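Local coordinates for protein GTP binding regulator (Thermotoga maritima, PDB 1VR8) that is of unknown function but has a fold similar to the Ran-binding protein Mog1p, consistent with a role in regulating GTP-binding proteins, at residues A[96-101]-A[132-137]; A[109-112]-A[117-120]; A[25-28]-A[32-35]; A[59-64]-A[127-132]. All coordinates share one frame; numbering follows the deposited sequence.

Contact 1. Residues A[96-101]-A[132-137]; sequences MGKFST and HVYRVY. With AZI (azide ion), chain B.
Lys-98 of strand 96-103 reaches toward helix 126-138 and gives a hydrogen bond from NZ to the phenol oxygen OH of Tyr-134, 2.9 Å away. With 12.7 Å between the CA atoms of Lys-98 and Tyr-134, two long side chains are needed to bridge the gap. Lys-98 leaves CB with CG trans to the backbone N (chi1 179°) and stays fully extended, which carries the ammonium group far from its strand. Lys-98 CG passes 4.1 Å from azide N2, the central atom. Lys-98 CD comes within 3.7 Å of Tyr-134 OH, and Lys-98 CE lies 3.3 Å from the same oxygen, before NZ arrives at the ring edge, near the ring plane. NZ also hydrogen-bonds a glycerol molecule. Ser-100 OG donates to azide N1 at 2.9 Å, while Lys-98 O is 3.2 Å from azide N3. The tyrosine ring also stacks on His-11, a residue of the purification tag, and meets Trp-111 edge-to-face. The arrangement is a polar surface bridge from an antiparallel sheet to the helix packed on it, beside a pocket, lined also by Ser-89, Val-90 and Leu-91, that holds an azide probably from the crystallisation liquor.

Contact 2. Residues A[109-112]-A[117-120]; sequences VAWW and LFIV
A beta hairpin made by strands 106-113 and 116-122 brings Val-109 to Trp-112 alongside Leu-117 to Val-120, antiparallel at 172° with the axes 4.7 Å apart. Val-109 with Val-120 and Trp-111 with Phe-118 are hydrogen-bonded pairs, each joined by two N-H to O=C bonds; from Val-120 N to Val-109 O the distance is 2.8 Å. Ala-110 with Ile-119 and Trp-112 with Leu-117 are the non-hydrogen-bonded pairs, and their side chains point to the face covered by helix 71-79. On the other face, under helix 126-138, the Trp-111 indole folds across toward the neighbouring strand, CG lying between the backbone N and carbonyl carbon (chi1 71°). Its six-membered ring and the Phe-118 ring are nearly parallel but slid apart, their planes 28° from each other, and they barely overlap. NE1 of Trp-111 hydrogen-bonds O of His-11, a residue of the purification tag. Val-120 CG2 meets the indole at its edge, 3.9 Å from CZ3 of Trp-111. A leucine in place of Trp-111 would probably leave Val-120 CG2 and the Phe-118 side chain without their aromatic partner. Phe-118 CB sits over the indole face, 3.6 Å from the centroid of the Trp-111 six-membered ring in a CH-pi contact.

Contact 3. Residues A[25-28]-A[32-35]; sequences VLET and RLSD
Glu-27 and Arg-32 cross with their flat ends layered one over the other: the carboxylate and guanidinium planes are 21° apart, and Glu-27 OE2 stands 3.0 Å above the guanidinium, over its centre. This salt bridge, 3.0 Å from OE2 of Glu-27 to NH2 of Arg-32, therefore works through charge alone, with no N-H pointing at the oxygen. The same OE2 accepts a hydrogen bond from the backbone N of Leu-33 at 2.9 Å, met from above the carboxylate plane, so one oxygen serves both the charge and the start of the strand. Glu-27 reaches there by an extended chain, CG opposite the backbone N (chi1 -172°). Arg-32 starts away from the loop but bends at chi2 and chi3, curling its head back. Its edge then faces Thr-28: NH1 donates to Thr-28 O at 3.1 Å, with the oxygen near the guanidinium plane but the donor well above the carbonyl plane. An alanine at Glu-27 is likely to leave the Leu-33 N-H without this acceptor and the Arg-32 head without its countercharge, freer to turn. The contact closes the loop between helix 19-24 and strand 32-39 at the surface. Leu-33 rests on strand 45-56, where the backbone of Arg-32 hydrogen-bonds that of Glu-55, while Leu-26 packs against helix 126-138.

Contact 4. Residues A[59-64]-A[127-132]; sequences GPVFLY and EEFVKH
This is a buried, purely apolar helix-on-sheet contact in which Phe-129 of helix 126-138 packs on Val-61 and Leu-63 of strand 59-67. No hydrogen bond crosses it, and the closest CA atoms, those of Val-61 and Phe-129, are 7.6 Å apart. Val-61 and Leu-63 alternate with Phe-62 along the strand, so both turn toward the helix while Phe-62 turns away to the other face of the sheet. From Val-61 the CG1 methyl does the touching, 3.8 Å from CD2 of Phe-129 and equally near the CG atom of that ring; it also lies 4.0 Å from CB of Phe-129. Leu-63 gives a looser contact through its CB, 4.3 Å from Phe-129 CE2. The helix side chain leaves its backbone with CG trans to the N (chi1 -171°), which directs the ring to the strand, where it crosses Val-61 obliquely. Only carbon atoms meet here, so the pairing rests on shape and exclusion of water. Further packing surrounds the ring: Phe-54 of strand 45-56 meets it at about 40°, Tyr-31 lies edge-to-face with it, and Val-120 of strand 116-122 touches it. Helix 126-138 thus lies over strand 59-67 and its two neighbours in the antiparallel sheet.

All four contacts involve one antiparallel sheet, and contacts 1 and 4 share helix 126-138, using successive parts that meet at His-132. Along the chain, contact 3 closes first; contacts 4 and 1 then interleave, and the hairpin of contact 2 falls within the span of both. Contact 2 lies between the strands of contacts 1 and 4: 96-103 pairs with 106-113, and 116-122 with 59-67. Its centre is about 6 Å from that of contact 1 and 11 Å from that of contact 4. Contact 3 lies about 17 Å from contacts 1 and 2 but about 10 Å from contact 4, between centres, and joins the helix through His-132 NE2 and Leu-26 O. One helix thus ties distant strands and the 25-28 loop into a single domain.

Contact 1. Residues A[96-101]-A[132-137]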
loop_
_atom_site.group_PDB
_atom_site.type_symbol
_atom_site.label_atom_id
_atom_site.label_comp_id
_atom_site.label_asym_id
_atom_site.label_seq_id
_atom_site.Cartn_x
_atom_site.Cartn_y
_atom_site.Cartn_z
HETATM N N MSE A 96 -13.431 -2.502 4.177
HETATM C CA MSE A 96 -12.005 -2.651 4.020
HETATM C C MSE A 96 -11.678 -3.962 3.369
HETATM O O MSE A 96 -12.465 -4.884 3.403
HETATM C CB MSE A 96 -11.241 -2.569 5.360
HETATM C CG MSE A 96 -11.783 -3.443 6.401
HETATM SE SE MSE A 96 -10.368 -3.783 7.773
HETATM C CE MSE A 96 -9.286 -5.066 6.712
ATOM N N GLY A 97 -10.480 -4.044 2.802
ATOM C CA GLY A 97 -10.026 -5.267 2.192
ATOM C C GLY A 97 -8.520 -5.370 2.170
ATOM O O GLY A 97 -7.809 -4.353 2.195
ATOM N N LYS A 98 -8.042 -6.607 2.113
ATOM C CA LYS A 98 -6.643 -6.903 1.996
ATOM C C LYS A 98 -6.492 -8.189 1.186
ATOM O O LYS A 98 -7.214 -9.150 1.422
ATOM C CB LYS A 98 -6.031 -7.116 3.379
ATOM C CG LYS A 98 -4.543 -7.457 3.333
ATOM C CD LYS A 98 -4.002 -7.744 4.744
ATOM C CE LYS A 98 -2.515 -8.068 4.702
ATOM N NZ LYS A 98 -1.902 -8.268 6.060
ATOM N N PHE A 99 -5.572 -8.191 0.230
ATOM C CA PHE A 99 -5.138 -9.431 -0.393
ATOM C C PHE A 99 -3.637 -9.557 -0.396
ATOM O O PHE A 99 -2.914 -8.565 -0.339
ATOM C CB PHE A 99 -5.748 -9.665 -1.787
ATOM C CG PHE A 99 -5.251 -8.729 -2.871
ATOM C CD1 PHE A 99 -3.995 -8.925 -3.483
ATOM C CD2 PHE A 99 -6.069 -7.723 -3.362
ATOM C CE1 PHE A 99 -3.561 -8.072 -4.520
ATOM C CE2 PHE A 99 -5.649 -6.872 -4.403
ATOM C CZ PHE A 99 -4.394 -7.047 -4.976
ATOM N N SER A 100 -3.184 -10.803 -0.431
ATOM C CA SER A 100 -1.781 -11.145 -0.611
ATOM C C SER A 100 -1.636 -12.154 -1.727
ATOM O O SER A 100 -2.414 -13.119 -1.823
ATOM C CB SER A 100 -1.200 -11.747 0.667
ATOM O OG SER A 100 -1.282 -10.798 1.726
ATOM N N THR A 101 -0.609 -11.977 -2.549
ATOM C CA THR A 101 -0.371 -12.894 -3.637
ATOM C C THR A 101 1.118 -12.891 -4.003
ATOM O O THR A 101 1.928 -12.190 -3.387
ATOM C CB THR A 101 -1.276 -12.533 -4.853
ATOM O OG1 THR A 101 -1.179 -13.546 -5.851
ATOM C CG2 THR A 101 -0.922 -11.181 -5.430
ATOM N N HIS A 132 6.054 -2.379 9.071
ATOM C CA HIS A 132 6.540 -1.003 9.288
ATOM C C HIS A 132 5.457 0.036 8.947
ATOM O O HIS A 132 5.173 0.938 9.737
ATOM C CB HIS A 132 7.816 -0.746 8.491
ATOM C CG HIS A 132 8.258 0.694 8.508
ATOM N ND1 HIS A 132 8.671 1.339 9.651
ATOM C CD2 HIS A 132 8.357 1.600 7.511
ATOM C CE1 HIS A 132 8.994 2.589 9.361
ATOM N NE2 HIS A 132 8.820 2.774 8.065
ATOM N N VAL A 133 4.878 -0.076 7.759
ATOM C CA VAL A 133 3.833 0.838 7.327
ATOM C C VAL A 133 2.665 0.813 8.328
ATOM O O VAL A 133 2.178 1.859 8.765
ATOM C CB VAL A 133 3.320 0.486 5.924
ATOM C CG1 VAL A 133 2.148 1.338 5.566
ATOM C CG2 VAL A 133 4.436 0.618 4.852
ATOM N N TYR A 134 2.226 -0.387 8.704
ATOM C CA TYR A 134 1.192 -0.526 9.734
ATOM C C TYR A 134 1.519 0.241 11.031
ATOM O O TYR A 134 0.683 0.949 11.590
ATOM C CB TYR A 134 1.032 -2.018 10.086
ATOM C CG TYR A 134 0.293 -2.877 9.079
ATOM C CD1 TYR A 134 -0.167 -2.395 7.858
ATOM C CD2 TYR A 134 0.084 -4.218 9.375
ATOM C CE1 TYR A 134 -0.869 -3.239 6.978
ATOM C CE2 TYR A 134 -0.587 -5.051 8.506
ATOM C CZ TYR A 134 -1.052 -4.569 7.332
ATOM O OH TYR A 134 -1.716 -5.451 6.512
ATOM N N ARG A 135 2.721 0.023 11.537
ATOM C CA ARG A 135 3.170 0.639 12.772
ATOM C C ARG A 135 3.236 2.176 12.685
ATOM O O ARG A 135 2.817 2.872 13.630
ATOM C CB ARG A 135 4.485 0.025 13.184
ATOM C CG ARG A 135 4.247 -1.394 13.695
ATOM C CD ARG A 135 5.499 -2.138 13.969
ATOM N NE ARG A 135 5.201 -3.382 14.677
ATOM C CZ ARG A 135 6.054 -4.392 14.781
ATOM N NH1 ARG A 135 7.245 -4.345 14.178
ATOM N NH2 ARG A 135 5.715 -5.463 15.472
ATOM N N VAL A 136 3.696 2.706 11.555
ATOM C CA VAL A 136 3.781 4.175 11.427
ATOM C C VAL A 136 2.371 4.776 11.380
ATOM O O VAL A 136 2.056 5.721 12.106
ATOM C CB VAL A 136 4.597 4.568 10.196
ATOM C CG1 VAL A 136 4.540 6.057 9.949
ATOM C CG2 VAL A 136 6.032 4.096 10.364
ATOM N N TYR A 137 1.512 4.194 10.549
ATOM C CA TYR A 137 0.150 4.723 10.406
ATOM C C TYR A 137 -0.690 4.513 11.658
ATOM O O TYR A 137 -1.509 5.344 12.006
ATOM C CB TYR A 137 -0.536 4.143 9.179
ATOM C CG TYR A 137 0.093 4.526 7.831
ATOM C CD1 TYR A 137 0.929 5.648 7.679
ATOM C CD2 TYR A 137 -0.209 3.780 6.690
ATOM C CE1 TYR A 137 1.461 5.984 6.419
ATOM C CE2 TYR A 137 0.284 4.127 5.447
ATOM C CZ TYR A 137 1.140 5.215 5.327
ATOM O OH TYR A 137 1.650 5.550 4.098
HETATM N N1 AZI B . -3.562 -11.632 3.286
HETATM N N2 AZI B . -4.727 -11.563 3.246
HETATM N N3 AZI B . -5.892 -11.492 3.246
#

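Contact 2. Residues A[109-112]-A[117-120]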
loop_
_atom_site.group_PDB
_atom_site.type_symbol
_atom_site.label_atom_id
_atom_site.label_comp_id
_atom_site.label_asym_id
_atom_site.label_seq_id
_atom_site.Cartn_x
_atom_site.Cartn_y
_atom_site.Cartn_z
ATOM N N VAL A 109 1.154 -7.325 -1.557
ATOM C CA VAL A 109 0.130 -7.145 -0.539
ATOM C C VAL A 109 -0.600 -5.823 -0.802
ATOM O O VAL A 109 0.031 -4.764 -0.937
ATOM C CB VAL A 109 0.767 -7.137 0.850
ATOM C CG1 VAL A 109 -0.257 -6.882 1.917
ATOM C CG2 VAL A 109 1.543 -8.438 1.134
ATOM N N ALA A 110 -1.925 -5.862 -0.899
ATOM C CA ALA A 110 -2.686 -4.673 -1.275
ATOM C C ALA A 110 -3.866 -4.543 -0.319
ATOM O O ALA A 110 -4.581 -5.525 -0.110
ATOM C CB ALA A 110 -3.186 -4.784 -2.687
ATOM N N TRP A 111 -4.079 -3.338 0.216
ATOM C CA TRP A 111 -5.204 -3.135 1.131
ATOM C C TRP A 111 -5.815 -1.758 0.938
ATOM O O TRP A 111 -5.155 -0.826 0.452
ATOM C CB TRP A 111 -4.775 -3.379 2.590
ATOM C CG TRP A 111 -3.874 -2.365 3.238
ATOM C CD1 TRP A 111 -4.256 -1.354 4.053
ATOM C CD2 TRP A 111 -2.434 -2.243 3.109
ATOM N NE1 TRP A 111 -3.175 -0.621 4.443
ATOM C CE2 TRP A 111 -2.044 -1.140 3.879
ATOM C CE3 TRP A 111 -1.459 -2.943 2.403
ATOM C CZ2 TRP A 111 -0.716 -0.753 4.000
ATOM C CZ3 TRP A 111 -0.142 -2.550 2.517
ATOM C CH2 TRP A 111 0.215 -1.466 3.300
ATOM N N TRP A 112 -7.097 -1.664 1.278
ATOM C CA TRP A 112 -7.830 -0.414 1.215
ATOM C C TRP A 112 -8.657 -0.254 2.487
ATOM O O TRP A 112 -9.074 -1.241 3.111
ATOM C CB TRP A 112 -8.709 -0.290 -0.044
ATOM C CG TRP A 112 -10.050 -0.935 0.111
ATOM C CD1 TRP A 112 -10.352 -2.257 -0.059
ATOM C CD2 TRP A 112 -11.231 -0.315 0.606
ATOM N NE1 TRP A 112 -11.652 -2.482 0.250
ATOM C CE2 TRP A 112 -12.232 -1.304 0.653
ATOM C CE3 TRP A 112 -11.565 0.990 0.956
ATOM C CZ2 TRP A 112 -13.541 -1.034 1.071
ATOM C CZ3 TRP A 112 -12.875 1.259 1.368
ATOM C CH2 TRP A 112 -13.836 0.247 1.445
ATOM N N LEU A 117 -5.714 3.440 -0.592
ATOM C CA LEU A 117 -5.363 2.130 -1.137
ATOM C C LEU A 117 -3.846 2.070 -1.211
ATOM O O LEU A 117 -3.224 2.983 -1.744
ATOM C CB LEU A 117 -5.972 1.952 -2.514
ATOM C CG LEU A 117 -5.379 0.868 -3.422
ATOM C CD1 LEU A 117 -5.546 -0.505 -2.864
ATOM C CD2 LEU A 117 -6.037 0.994 -4.785
ATOM N N PHE A 118 -3.271 0.996 -0.681
ATOM C CA PHE A 118 -1.809 0.746 -0.725
ATOM C C PHE A 118 -1.525 -0.575 -1.385
ATOM O O PHE A 118 -2.275 -1.539 -1.186
ATOM C CB PHE A 118 -1.248 0.711 0.702
ATOM C CG PHE A 118 -1.334 2.045 1.411
ATOM C CD1 PHE A 118 -0.374 3.019 1.171
ATOM C CD2 PHE A 118 -2.384 2.344 2.229
ATOM C CE1 PHE A 118 -0.448 4.244 1.773
ATOM C CE2 PHE A 118 -2.484 3.595 2.830
ATOM C CZ PHE A 118 -1.510 4.536 2.599
ATOM N N ILE A 119 -0.426 -0.641 -2.131
ATOM C CA ILE A 119 0.098 -1.897 -2.617
ATOM C C ILE A 119 1.582 -1.900 -2.262
ATOM O O ILE A 119 2.312 -0.923 -2.553
ATOM C CB ILE A 119 -0.030 -2.061 -4.143
ATOM C CG1 ILE A 119 -1.480 -1.817 -4.624
ATOM C CG2 ILE A 119 0.465 -3.468 -4.523
ATOM C CD1 ILE A 119 -1.581 -1.607 -6.110
ATOM N N VAL A 120 2.035 -2.978 -1.642
ATOM C CA VAL A 120 3.454 -3.175 -1.416
ATOM C C VAL A 120 3.908 -4.399 -2.200
ATOM O O VAL A 120 3.292 -5.473 -2.121
ATOM C CB VAL A 120 3.759 -3.370 0.068
ATOM C CG1 VAL A 120 5.248 -3.656 0.308
ATOM C CG2 VAL A 120 3.375 -2.159 0.823
#

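Contact 3. Residues A[25-28]-A[32-35]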
loop_
_atom_site.group_PDB
_atom_site.type_symbol
_atom_site.label_atom_id
_atom_site.label_comp_id
_atom_site.label_asym_id
_atom_site.label_seq_id
_atom_site.Cartn_x
_atom_site.Cartn_y
_atom_site.Cartn_z
ATOM N N VAL A 25 6.702 10.027 5.308
ATOM C CA VAL A 25 6.737 9.695 6.730
ATOM C C VAL A 25 7.256 8.266 7.012
ATOM O O VAL A 25 7.623 7.923 8.126
ATOM C CB VAL A 25 5.322 9.925 7.345
ATOM C CG1 VAL A 25 4.399 8.833 6.951
ATOM C CG2 VAL A 25 5.388 10.107 8.820
ATOM N N LEU A 26 7.305 7.434 5.972
ATOM C CA LEU A 26 7.753 6.044 6.143
ATOM C C LEU A 26 9.265 5.876 6.134
ATOM O O LEU A 26 9.772 4.807 6.464
ATOM C CB LEU A 26 7.168 5.169 5.043
ATOM C CG LEU A 26 5.653 5.155 5.035
ATOM C CD1 LEU A 26 5.178 4.419 3.807
ATOM C CD2 LEU A 26 5.143 4.516 6.312
ATOM N N GLU A 27 10.000 6.899 5.727
ATOM C CA GLU A 27 11.429 6.774 5.610
ATOM C C GLU A 27 12.070 6.639 7.010
ATOM O O GLU A 27 11.655 7.281 7.980
ATOM C CB GLU A 27 11.990 7.952 4.754
ATOM C CG GLU A 27 13.418 7.801 4.427
ATOM C CD GLU A 27 13.901 8.754 3.358
ATOM O OE1 GLU A 27 13.324 9.891 3.232
ATOM O OE2 GLU A 27 14.891 8.375 2.707
ATOM N N THR A 28 13.067 5.761 7.144
ATOM C CA THR A 28 13.892 5.702 8.335
ATOM C C THR A 28 15.302 5.399 7.846
ATOM O O THR A 28 15.522 5.238 6.646
ATOM C CB THR A 28 13.489 4.578 9.318
ATOM O OG1 THR A 28 13.812 3.314 8.750
ATOM C CG2 THR A 28 12.001 4.592 9.669
ATOM N N ARG A 32 15.123 3.501 3.129
ATOM C CA ARG A 32 15.595 4.741 2.519
ATOM C C ARG A 32 14.853 4.949 1.225
ATOM O O ARG A 32 14.843 4.067 0.369
ATOM C CB ARG A 32 17.084 4.675 2.242
ATOM C CG ARG A 32 17.966 4.535 3.491
ATOM C CD ARG A 32 17.622 5.597 4.538
ATOM N NE ARG A 32 17.783 6.972 4.044
ATOM C CZ ARG A 32 17.248 8.065 4.599
ATOM N NH1 ARG A 32 16.482 7.993 5.685
ATOM N NH2 ARG A 32 17.478 9.263 4.050
ATOM N N LEU A 33 14.250 6.122 1.057
ATOM C CA LEU A 33 13.525 6.409 -0.169
ATOM C C LEU A 33 14.523 6.625 -1.312
ATOM O O LEU A 33 15.481 7.394 -1.188
ATOM C CB LEU A 33 12.698 7.679 0.061
ATOM C CG LEU A 33 11.709 8.063 -0.995
ATOM C CD1 LEU A 33 10.676 6.959 -1.168
ATOM C CD2 LEU A 33 11.058 9.400 -0.593
ATOM N N SER A 34 14.338 5.905 -2.419
ATOM C CA SER A 34 15.207 6.044 -3.543
ATOM C C SER A 34 14.545 6.573 -4.810
ATOM O O SER A 34 15.246 7.024 -5.716
ATOM C CB SER A 34 15.909 4.720 -3.819
ATOM O OG SER A 34 15.006 3.772 -4.285
ATOM N N ASP A 35 13.207 6.532 -4.877
ATOM C CA ASP A 35 12.468 6.969 -6.050
ATOM C C ASP A 35 11.017 7.246 -5.698
ATOM O O ASP A 35 10.449 6.597 -4.845
ATOM C CB ASP A 35 12.587 5.902 -7.146
ATOM C CG ASP A 35 12.366 6.426 -8.548
ATOM O OD1 ASP A 35 11.187 6.563 -8.950
ATOM O OD2 ASP A 35 13.376 6.643 -9.284
#

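Contact 4. Residues A[59-64]-A[127-132]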
loop_
_atom_site.group_PDB
_atom_site.type_symbol
_atom_site.label_atom_id
_atom_site.label_comp_id
_atom_site.label_asym_id
_atom_site.label_seq_id
_atom_site.Cartn_x
_atom_site.Cartn_y
_atom_site.Cartn_z
ATOM N N GLY A 59 16.458 -5.643 0.064
ATOM C CA GLY A 59 16.414 -5.190 -1.325
ATOM C C GLY A 59 15.315 -4.153 -1.512
ATOM O O GLY A 59 14.683 -3.734 -0.545
ATOM N N PRO A 60 15.059 -3.752 -2.759
ATOM C CA PRO A 60 14.095 -2.682 -2.971
ATOM C C PRO A 60 12.661 -3.182 -2.802
ATOM O O PRO A 60 12.328 -4.292 -3.223
ATOM C CB PRO A 60 14.376 -2.244 -4.402
ATOM C CG PRO A 60 14.923 -3.446 -5.090
ATOM C CD PRO A 60 15.648 -4.240 -4.021
ATOM N N VAL A 61 11.847 -2.352 -2.173
ATOM C CA VAL A 61 10.432 -2.594 -1.988
ATOM C C VAL A 61 9.642 -1.427 -2.599
ATOM O O VAL A 61 10.012 -0.258 -2.454
ATOM C CB VAL A 61 10.114 -2.738 -0.487
ATOM C CG1 VAL A 61 8.636 -2.874 -0.277
ATOM C CG2 VAL A 61 10.846 -3.972 0.082
ATOM N N PHE A 62 8.578 -1.750 -3.324
ATOM C CA PHE A 62 7.774 -0.762 -4.011
ATOM C C PHE A 62 6.481 -0.529 -3.248
ATOM O O PHE A 62 5.804 -1.464 -2.844
ATOM C CB PHE A 62 7.430 -1.239 -5.425
ATOM C CG PHE A 62 8.617 -1.394 -6.344
ATOM C CD1 PHE A 62 9.526 -2.428 -6.152
ATOM C CD2 PHE A 62 8.805 -0.533 -7.411
ATOM C CE1 PHE A 62 10.605 -2.578 -6.985
ATOM C CE2 PHE A 62 9.906 -0.680 -8.260
ATOM C CZ PHE A 62 10.790 -1.683 -8.055
ATOM N N LEU A 63 6.148 0.732 -3.042
ATOM C CA LEU A 63 4.907 1.118 -2.414
ATOM C C LEU A 63 4.107 1.978 -3.379
ATOM O O LEU A 63 4.566 3.038 -3.804
ATOM C CB LEU A 63 5.172 1.894 -1.151
ATOM C CG LEU A 63 3.946 2.534 -0.503
ATOM C CD1 LEU A 63 3.148 1.455 0.166
ATOM C CD2 LEU A 63 4.338 3.596 0.488
ATOM N N TYR A 64 2.925 1.502 -3.712
ATOM C CA TYR A 64 1.945 2.213 -4.545
ATOM C C TYR A 64 0.882 2.783 -3.629
ATOM O O TYR A 64 0.371 2.088 -2.738
ATOM C CB TYR A 64 1.299 1.283 -5.563
ATOM C CG TYR A 64 2.267 0.629 -6.527
ATOM C CD1 TYR A 64 3.034 -0.469 -6.145
ATOM C CD2 TYR A 64 2.401 1.088 -7.814
ATOM C CE1 TYR A 64 3.918 -1.050 -7.019
ATOM C CE2 TYR A 64 3.294 0.500 -8.713
ATOM C CZ TYR A 64 4.039 -0.581 -8.305
ATOM O OH TYR A 64 4.949 -1.170 -9.171
ATOM N N GLU A 127 6.748 -8.413 3.729
ATOM C CA GLU A 127 5.977 -8.513 5.000
ATOM C C GLU A 127 6.541 -7.556 6.090
ATOM O O GLU A 127 5.796 -6.898 6.821
ATOM C CB GLU A 127 5.920 -9.960 5.477
ATOM C CG GLU A 127 5.019 -10.837 4.574
ATOM N N GLU A 128 7.859 -7.469 6.147
ATOM C CA GLU A 128 8.551 -6.589 7.095
ATOM C C GLU A 128 8.234 -5.127 6.821
ATOM O O GLU A 128 7.976 -4.349 7.731
ATOM C CB GLU A 128 10.048 -6.856 7.030
ATOM C CG GLU A 128 10.478 -8.251 7.562
ATOM C CD GLU A 128 10.354 -9.417 6.554
ATOM O OE1 GLU A 128 9.931 -9.239 5.370
ATOM O OE2 GLU A 128 10.676 -10.558 6.977
ATOM N N PHE A 129 8.253 -4.747 5.549
ATOM C CA PHE A 129 7.900 -3.378 5.167
ATOM C C PHE A 129 6.437 -3.078 5.474
ATOM O O PHE A 129 6.106 -2.016 5.996
ATOM C CB PHE A 129 8.195 -3.118 3.698
ATOM C CG PHE A 129 8.058 -1.682 3.337
ATOM C CD1 PHE A 129 9.050 -0.787 3.681
ATOM C CD2 PHE A 129 6.929 -1.225 2.726
ATOM C CE1 PHE A 129 8.897 0.590 3.406
ATOM C CE2 PHE A 129 6.784 0.135 2.415
ATOM C CZ PHE A 129 7.780 1.021 2.759
ATOM N N VAL A 130 5.546 -4.023 5.166
ATOM C CA VAL A 130 4.106 -3.809 5.451
ATOM C C VAL A 130 3.917 -3.570 6.944
ATOM O O VAL A 130 3.212 -2.638 7.324
ATOM C CB VAL A 130 3.253 -5.000 4.995
ATOM C CG1 VAL A 130 1.837 -4.875 5.504
ATOM C CG2 VAL A 130 3.219 -5.043 3.456
ATOM N N LYS A 131 4.576 -4.362 7.781
ATOM C CA LYS A 131 4.473 -4.211 9.229
ATOM C C LYS A 131 4.966 -2.832 9.682
ATOM O O LYS A 131 4.385 -2.201 10.557
ATOM C CB LYS A 131 5.241 -5.310 9.959
ATOM C CG LYS A 131 4.904 -5.437 11.419
ATOM C CD LYS A 131 3.375 -5.525 11.668
ATOM C CE LYS A 131 3.043 -6.137 13.047
ATOM N NZ LYS A 131 1.572 -6.194 13.374
ATOM N N HIS A 132 6.054 -2.379 9.071
ATOM C CA HIS A 132 6.540 -1.003 9.288
ATOM C C HIS A 132 5.457 0.036 8.947
ATOM O O HIS A 132 5.173 0.938 9.737
ATOM C CB HIS A 132 7.816 -0.746 8.491
ATOM C CG HIS A 132 8.258 0.694 8.508
ATOM N ND1 HIS A 132 8.671 1.339 9.651
ATOM C CD2 HIS A 132 8.357 1.600 7.511
ATOM C CE1 HIS A 132 8.994 2.589 9.361
ATOM N NE2 HIS A 132 8.820 2.774 8.065
#